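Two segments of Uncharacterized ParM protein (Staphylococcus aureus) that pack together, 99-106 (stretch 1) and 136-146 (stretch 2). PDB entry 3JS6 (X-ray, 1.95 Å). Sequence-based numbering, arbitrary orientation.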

# COMPACT_ATOMS: atom_id res chain seq x y z
N SER A 99 -3.17 -12.13 4.63
CA SER A 99 -3.81 -10.99 3.96
C SER A 99 -4.89 -11.54 3.02
O SER A 99 -6.02 -11.05 2.97
N ILE A 100 -4.54 -12.58 2.29
CA ILE A 100 -5.53 -13.19 1.41
C ILE A 100 -6.64 -13.76 2.29
O ILE A 100 -7.83 -13.59 2.00
N GLY A 101 -6.27 -14.40 3.39
CA GLY A 101 -7.26 -14.97 4.28
C GLY A 101 -8.24 -13.95 4.87
O GLY A 101 -9.44 -14.23 4.98
N LEU A 102 -7.73 -12.78 5.24
CA LEU A 102 -8.59 -11.73 5.81
C LEU A 102 -9.63 -11.28 4.80
O LEU A 102 -10.77 -11.02 5.15
N LEU A 103 -9.22 -11.17 3.54
CA LEU A 103 -10.17 -10.77 2.52
C LEU A 103 -11.17 -11.91 2.27
O LEU A 103 -12.37 -11.65 2.13
N ALA A 104 -10.69 -13.16 2.29
CA ALA A 104 -11.56 -14.32 2.07
C ALA A 104 -12.63 -14.41 3.14
O ALA A 104 -13.78 -14.78 2.87
N ARG A 105 -12.28 -14.04 4.37
CA ARG A 105 -13.22 -14.10 5.46
C ARG A 105 -14.41 -13.15 5.24
O ARG A 105 -15.46 -13.32 5.84
N GLU A 106 -14.23 -12.15 4.39
CA GLU A 106 -15.31 -11.21 4.10
C GLU A 106 -16.32 -11.76 3.10
O GLU A 106 -17.30 -11.09 2.78
N LEU A 136 3.61 -16.95 -5.81
CA LEU A 136 3.11 -17.00 -4.46
C LEU A 136 1.58 -16.77 -4.50
O LEU A 136 0.83 -17.44 -3.81
N LEU A 137 1.16 -15.83 -5.33
CA LEU A 137 -0.24 -15.43 -5.44
C LEU A 137 -1.16 -16.40 -6.17
O LEU A 137 -2.28 -16.69 -5.72
N ASN A 138 -0.69 -16.90 -7.30
CA ASN A 138 -1.50 -17.78 -8.11
C ASN A 138 -1.54 -19.24 -7.71
O ASN A 138 -0.86 -20.07 -8.32
N LYS A 139 -2.36 -19.55 -6.70
CA LYS A 139 -2.54 -20.92 -6.23
C LYS A 139 -3.75 -21.03 -5.32
O LYS A 139 -4.22 -20.04 -4.77
N SER A 140 -4.26 -22.24 -5.20
CA SER A 140 -5.40 -22.50 -4.35
C SER A 140 -4.89 -22.75 -2.95
O SER A 140 -3.75 -23.13 -2.78
N ARG A 141 -5.74 -22.51 -1.96
CA ARG A 141 -5.31 -22.80 -0.60
C ARG A 141 -6.47 -22.83 0.37
O ARG A 141 -7.49 -22.20 0.16
N LEU A 142 -6.31 -23.60 1.44
CA LEU A 142 -7.31 -23.69 2.47
C LEU A 142 -6.83 -22.80 3.62
O LEU A 142 -5.72 -22.98 4.15
N ILE A 143 -7.64 -21.84 4.01
CA ILE A 143 -7.24 -20.99 5.12
C ILE A 143 -8.39 -20.96 6.11
O ILE A 143 -9.55 -20.77 5.74
N GLU A 144 -8.06 -21.15 7.38
CA GLU A 144 -9.05 -21.12 8.43
C GLU A 144 -8.78 -19.82 9.19
O GLU A 144 -7.68 -19.65 9.75
N ILE A 145 -9.76 -18.92 9.20
CA ILE A 145 -9.61 -17.64 9.89
C ILE A 145 -10.50 -17.69 11.11
O ILE A 145 -11.72 -17.87 10.98
N ASP A 146 -9.90 -17.55 12.29
CA ASP A 146 -10.65 -17.62 13.54
C ASP A 146 -11.61 -18.82 13.52
O ASP A 146 -12.80 -18.71 13.84

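The helix of stretch 1, which is already under way at Ser 99, crosses the strand formed by Arg 141 to Ile 145 at 69°, with a closest approach of 8.6 Å between the two axes. The strand side chains alternate: Arg 141, Ile 143 and Ile 145 have CA-to-CB bonds directed toward the helix, whereas Leu 142 and Glu 144 are out of its reach. From stretch 1, the CA-to-CB bonds of Ile 100, Ala 104 and Arg 105 point toward stretch 2, and Gly 101 lies among them without a side chain.

The backbones come nearest where Gly 101 faces Ile 143, their CA atoms 6.1 Å apart. Ile 143, in the m, t rotamer, places its CD1 3.8 Å from Gly 101 CA. A CB in ideal geometry on Gly 101 would lie 3.0 Å from Ile 143 CG2, a clash, so the close approach depends on the bare backbone here. Ile 145 reaches the same residue: with chi1 m and chi2 at 91°, between wells, it brings CD1 to 3.4 Å from Gly 101 O. This methyl offers that carbonyl no proton, but the oxygen is satisfied within stretch 1, accepting from Arg 105 N at 2.9 Å.

Ile 100, also m, t, fills the other end of the contact. Its CG2 lies 4.3 Å from Ile 143 CD1, while its CD1 extends to 4.4 Å from Leu 137 CD2. Leu 137 is itself m, t; its CA-to-CB bond runs sideways, but the end of the side chain comes nearer to the helix. The same Ile 100 CD1 covers one face of the Arg 141 guanidinium, 3.3 Å from Arg 141 NH1, a contact that leaves the edge of the group free for polar partners.

Those partners do not come from stretch 1. Arg 141, with chi1 p, chi2 between wells at -96° and chi3 m, folds back to the end of the helix in its own stretch, where Arg 141 NH1 donates a weak hydrogen bond to Leu 137 O at 3.1 Å and an angle of 134°. Leu 137 O also accepts a weak backbone bond from Lys 139 N at 3.0 Å. Arg 141 NH2 lies 3.0 Å from Leu 136 O, and both NE and NH2 are hydrogen-bonded to residues flanking the stretches. A buried guanidinium is thus supplied with acceptors while its face packs against a methyl group.

The sole hydrogen bond between the stretches lies at the opposite end, where Arg 105 meets Asp 146. Arg 105 (chi1 t, chi2 off-well at -110°, chi3 m) directs NH2 to Asp 146 OD1 at 3.0 Å; the nearly linear N-H...O angle of 173° makes this a well-aligned salt bridge. Asp 146, chi1 m, approaches the guanidinium edge near its plane, while Ile 145 CG2 covers one face, 3.5 Å from Arg 105 NH2. Arg 105 NH1 and both Asp 146 carboxylate oxygens have hydrogen-bonding partners elsewhere in the structure.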

# COMPACT_ATOMS: atom_id res chain seq x y z
CB SER A 99 -2.76 -10.20 3.17
OG SER A 99 -1.83 -9.59 4.06
CB ILE A 100 -4.88 -14.30 0.55
CG1 ILE A 100 -4.04 -13.64 -0.56
CG2 ILE A 100 -5.96 -15.24 0.01
CD1 ILE A 100 -3.22 -14.60 -1.41
CB LEU A 102 -7.78 -10.49 6.23
CG LEU A 102 -7.35 -10.26 7.68
CD1 LEU A 102 -6.79 -8.82 7.77
CD2 LEU A 102 -8.53 -10.46 8.66
CB LEU A 103 -9.46 -10.38 1.22
CG LEU A 103 -8.54 -9.13 1.30
CD1 LEU A 103 -8.02 -8.78 -0.10
CD2 LEU A 103 -9.29 -7.92 1.89
CB ALA A 104 -10.73 -15.64 2.03
CB ARG A 105 -12.53 -13.77 6.79
CG ARG A 105 -13.34 -14.19 8.02
CD ARG A 105 -13.87 -12.97 8.75
NE ARG A 105 -12.79 -12.10 9.21
CZ ARG A 105 -12.08 -12.30 10.31
NH1 ARG A 105 -11.10 -11.46 10.64
NH2 ARG A 105 -12.36 -13.33 11.11
CB GLU A 106 -14.75 -9.87 3.61
CG GLU A 106 -13.93 -9.11 4.67
CD GLU A 106 -14.72 -8.89 5.97
OE1 GLU A 106 -15.96 -8.74 5.92
OE2 GLU A 106 -14.09 -8.85 7.04
CB LEU A 136 3.75 -15.89 -3.61
CG LEU A 136 5.21 -16.00 -3.17
CD1 LEU A 136 5.64 -14.68 -2.49
CD2 LEU A 136 5.37 -17.17 -2.19
CB LEU A 137 -0.32 -14.08 -6.14
CG LEU A 137 0.42 -12.95 -5.41
CD1 LEU A 137 0.42 -11.68 -6.29
CD2 LEU A 137 -0.25 -12.70 -4.05
CB ASN A 138 -1.06 -17.68 -9.57
CG ASN A 138 -2.21 -17.90 -10.51
OD1 ASN A 138 -3.11 -18.68 -10.22
ND2 ASN A 138 -2.19 -17.20 -11.64
CB LYS A 139 -1.30 -21.42 -5.48
CG LYS A 139 -1.01 -20.73 -4.17
CD LYS A 139 0.29 -21.26 -3.56
CE LYS A 139 0.73 -20.40 -2.38
NZ LYS A 139 2.03 -20.86 -1.83
CB SER A 140 -6.16 -23.75 -4.82
OG SER A 140 -6.98 -23.44 -5.93
CB ARG A 141 -4.29 -21.77 -0.13
CG ARG A 141 -4.78 -20.34 -0.00
CD ARG A 141 -4.43 -19.57 -1.27
NE ARG A 141 -3.09 -18.97 -1.14
CZ ARG A 141 -2.57 -18.01 -1.91
NH1 ARG A 141 -3.29 -17.51 -2.91
NH2 ARG A 141 -1.33 -17.56 -1.68
CB LEU A 142 -7.44 -25.12 2.99
CG LEU A 142 -8.40 -25.20 4.19
CD1 LEU A 142 -9.81 -24.93 3.70
CD2 LEU A 142 -8.34 -26.58 4.87
CB ILE A 143 -6.94 -19.54 4.66
CG1 ILE A 143 -5.76 -19.54 3.69
CG2 ILE A 143 -6.64 -18.65 5.89
CD1 ILE A 143 -5.47 -18.18 3.15
CB GLU A 144 -8.84 -22.34 9.35
CG GLU A 144 -10.01 -22.67 10.24
CD GLU A 144 -9.61 -23.60 11.36
OE1 GLU A 144 -9.26 -23.11 12.46
OE2 GLU A 144 -9.64 -24.83 11.14
CB ILE A 145 -10.03 -16.43 9.00
CG1 ILE A 145 -9.28 -16.46 7.67
CG2 ILE A 145 -9.70 -15.11 9.73
CD1 ILE A 145 -9.98 -17.22 6.55
CB ASP A 146 -11.42 -16.30 13.73
CG ASP A 146 -10.48 -15.13 13.97
OD1 ASP A 146 -10.84 -13.99 13.58
OD2 ASP A 146 -9.39 -15.34 14.54